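Local atomic coordinates of dnab-like replicative helicase (Bacillus phage SPP1, PDB entry 3BH0), a protein that probably unwinds double-stranded DNA in the 5'-3' direction as a DnaB-family replicative helicase, driven by ATP hydrolysis in the ATPase domain present here. Residues A[71-76]-A[261-266]. Residues are numbered along the deposited sequence; the frame is centred on the assembly and turned at random.
Sequences VLIAAR and EFLYRD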
loop_
_atom_site.group_PDB
_atom_site.type_symbol
_atom_site.label_atom_id
_atom_site.label_comp_id
_atom_site.label_asym_id
_atom_site.label_seq_id
_atom_site.Cartn_x
_atom_site.Cartn_y
_atom_site.Cartn_z
ATOM N N VAL A 71 -6.552 -3.970 -2.731
ATOM C CA VAL A 71 -5.311 -4.653 -2.405
ATOM C C VAL A 71 -4.932 -4.527 -0.941
ATOM O O VAL A 71 -5.092 -3.486 -0.306
ATOM C CB VAL A 71 -4.139 -4.364 -3.420
ATOM C CG1 VAL A 71 -4.490 -3.268 -4.370
ATOM C CG2 VAL A 71 -2.819 -4.087 -2.735
ATOM N N LEU A 72 -4.478 -5.655 -0.418
ATOM C CA LEU A 72 -4.120 -5.824 0.967
ATOM C C LEU A 72 -2.606 -6.051 1.098
ATOM O O LEU A 72 -2.024 -6.860 0.393
ATOM C CB LEU A 72 -4.905 -7.011 1.527
ATOM C CG LEU A 72 -5.112 -7.024 3.028
ATOM C CD1 LEU A 72 -6.198 -5.998 3.410
ATOM C CD2 LEU A 72 -5.491 -8.419 3.472
ATOM N N ILE A 73 -1.984 -5.280 1.981
ATOM C CA ILE A 73 -0.581 -5.446 2.333
ATOM C C ILE A 73 -0.591 -5.836 3.796
ATOM O O ILE A 73 -0.809 -5.001 4.674
ATOM C CB ILE A 73 0.261 -4.152 2.121
ATOM C CG1 ILE A 73 0.239 -3.731 0.647
ATOM C CG2 ILE A 73 1.696 -4.389 2.546
ATOM C CD1 ILE A 73 0.794 -2.359 0.387
ATOM N N ALA A 74 -0.390 -7.121 4.033
ATOM C CA ALA A 74 -0.372 -7.656 5.373
ATOM C C ALA A 74 1.013 -8.197 5.782
ATOM O O ALA A 74 1.743 -8.788 4.991
ATOM C CB ALA A 74 -1.449 -8.710 5.530
ATOM N N ALA A 75 1.384 -7.960 7.027
ATOM C CA ALA A 75 2.675 -8.435 7.528
ATOM C C ALA A 75 2.682 -8.354 9.030
ATOM O O ALA A 75 2.001 -7.524 9.613
ATOM C CB ALA A 75 3.830 -7.601 6.958
ATOM N N ARG A 76 3.470 -9.233 9.635
ATOM C CA ARG A 76 3.841 -9.142 11.033
ATOM C C ARG A 76 4.645 -7.851 11.282
ATOM O O ARG A 76 5.093 -7.206 10.323
ATOM C CB ARG A 76 4.626 -10.391 11.429
ATOM C CG ARG A 76 3.806 -11.674 11.391
ATOM C CD ARG A 76 2.785 -11.729 12.528
ATOM N NE ARG A 76 3.413 -11.528 13.824
ATOM C CZ ARG A 76 2.856 -10.898 14.858
ATOM N NH1 ARG A 76 1.625 -10.391 14.785
ATOM N NH2 ARG A 76 3.555 -10.752 15.977
ATOM N N GLU A 261 -0.705 -8.927 -0.782
ATOM C CA GLU A 261 0.730 -9.044 -0.704
ATOM C C GLU A 261 1.211 -9.113 0.745
ATOM O O GLU A 261 0.990 -8.202 1.529
ATOM C CB GLU A 261 1.426 -7.961 -1.536
ATOM C CG GLU A 261 0.702 -6.656 -1.614
ATOM C CD GLU A 261 1.115 -5.808 -2.801
ATOM O OE1 GLU A 261 0.636 -6.084 -3.904
ATOM O OE2 GLU A 261 1.876 -4.835 -2.633
ATOM N N PHE A 262 1.808 -10.250 1.095
ATOM C CA PHE A 262 2.477 -10.432 2.371
ATOM C C PHE A 262 3.926 -9.975 2.260
ATOM O O PHE A 262 4.545 -10.096 1.202
ATOM C CB PHE A 262 2.465 -11.903 2.789
ATOM C CG PHE A 262 1.100 -12.454 3.114
ATOM C CD1 PHE A 262 0.206 -11.742 3.893
ATOM C CD2 PHE A 262 0.743 -13.723 2.683
ATOM C CE1 PHE A 262 -1.052 -12.279 4.210
ATOM C CE2 PHE A 262 -0.502 -14.278 3.004
ATOM C CZ PHE A 262 -1.401 -13.551 3.765
ATOM N N LEU A 263 4.447 -9.437 3.355
ATOM C CA LEU A 263 5.860 -9.119 3.480
ATOM C C LEU A 263 6.504 -10.043 4.503
ATOM O O LEU A 263 5.942 -10.321 5.559
ATOM C CB LEU A 263 6.066 -7.660 3.888
ATOM C CG LEU A 263 6.076 -6.509 2.867
ATOM C CD1 LEU A 263 5.472 -6.823 1.503
ATOM C CD2 LEU A 263 5.353 -5.345 3.469
ATOM N N TYR A 264 7.689 -10.527 4.172
ATOM C CA TYR A 264 8.461 -11.365 5.057
ATOM C C TYR A 264 9.904 -10.957 4.914
ATOM O O TYR A 264 10.422 -10.862 3.802
ATOM C CB TYR A 264 8.270 -12.824 4.665
ATOM C CG TYR A 264 9.097 -13.809 5.443
ATOM C CD1 TYR A 264 8.727 -14.192 6.729
ATOM C CD2 TYR A 264 10.233 -14.381 4.885
ATOM C CE1 TYR A 264 9.477 -15.113 7.440
ATOM C CE2 TYR A 264 10.993 -15.296 5.584
ATOM C CZ TYR A 264 10.615 -15.660 6.858
ATOM O OH TYR A 264 11.363 -16.574 7.558
ATOM N N ARG A 265 10.542 -10.697 6.048
ATOM C CA ARG A 265 11.946 -10.311 6.079
ATOM C C ARG A 265 12.706 -11.391 6.860
ATOM O O ARG A 265 12.688 -11.402 8.087
ATOM C CB ARG A 265 12.052 -8.935 6.723
ATOM C CG ARG A 265 13.396 -8.268 6.602
ATOM C CD ARG A 265 13.367 -6.920 7.295
ATOM N NE ARG A 265 14.520 -6.789 8.176
ATOM C CZ ARG A 265 14.464 -6.708 9.504
ATOM N NH1 ARG A 265 13.298 -6.707 10.138
ATOM N NH2 ARG A 265 15.589 -6.617 10.199
ATOM N N ASP A 266 13.337 -12.321 6.143
ATOM C CA ASP A 266 13.910 -13.537 6.758
ATOM C C ASP A 266 14.890 -13.263 7.900
ATOM O O ASP A 266 14.941 -14.030 8.870
ATOM C CB ASP A 266 14.557 -14.467 5.705
ATOM C CG ASP A 266 14.878 -15.867 6.260
ATOM O OD1 ASP A 266 14.234 -16.860 5.861
ATOM O OD2 ASP A 266 15.773 -16.001 7.106
HETATM O O HOH W 1 4.800 -11.167 7.891
#
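Ile73 sets CG1 beside its backbone N (chi1 -61°) and CG2 anti to it, which gives each branch its own partner on the neighbouring strand: CG1 lies 3.7 Å from Glu261 CG, and CG2 rests against CD2 of Leu263. The two segments lie on adjacent parallel strands in the central sheet of the P-loop NTPase fold of DnaB-type helicases, and 71-76 runs into what is probably the Walker A loop. A beta-branched residue suits this position, since its two arms reach two residues of the next strand. Glu261 runs side by side with Ile73; its CG methylene supplies the apolar contact, while its buried carboxylate is engaged through OE1 by the hydroxyl of Tyr65. Phe84, from helix 81-93, packs on Ile73, Glu261 and Leu263, so the helix that follows the loop covers this face.

On the face carrying Ala74 and Phe262, the short methyl of Ala74 can sit beside the ring, with CB 3.8 Å from Phe262 CD1. Pro242 and Ala284 also touch the Phe262 side chain. Between the strands, Glu261 N donates to Leu72 O at 2.7 Å and Glu261 O accepts from Ala74 N. Ala74 O then takes Leu263 N at 3.2 Å and also receives the CA-H of Phe262, while the ring meets this oxygen with its edge.

Beyond the last direct bond the backbones are joined by water: a single molecule accepts from Arg76 N at 2.9 Å and donates to Leu263 O at 2.7 Å.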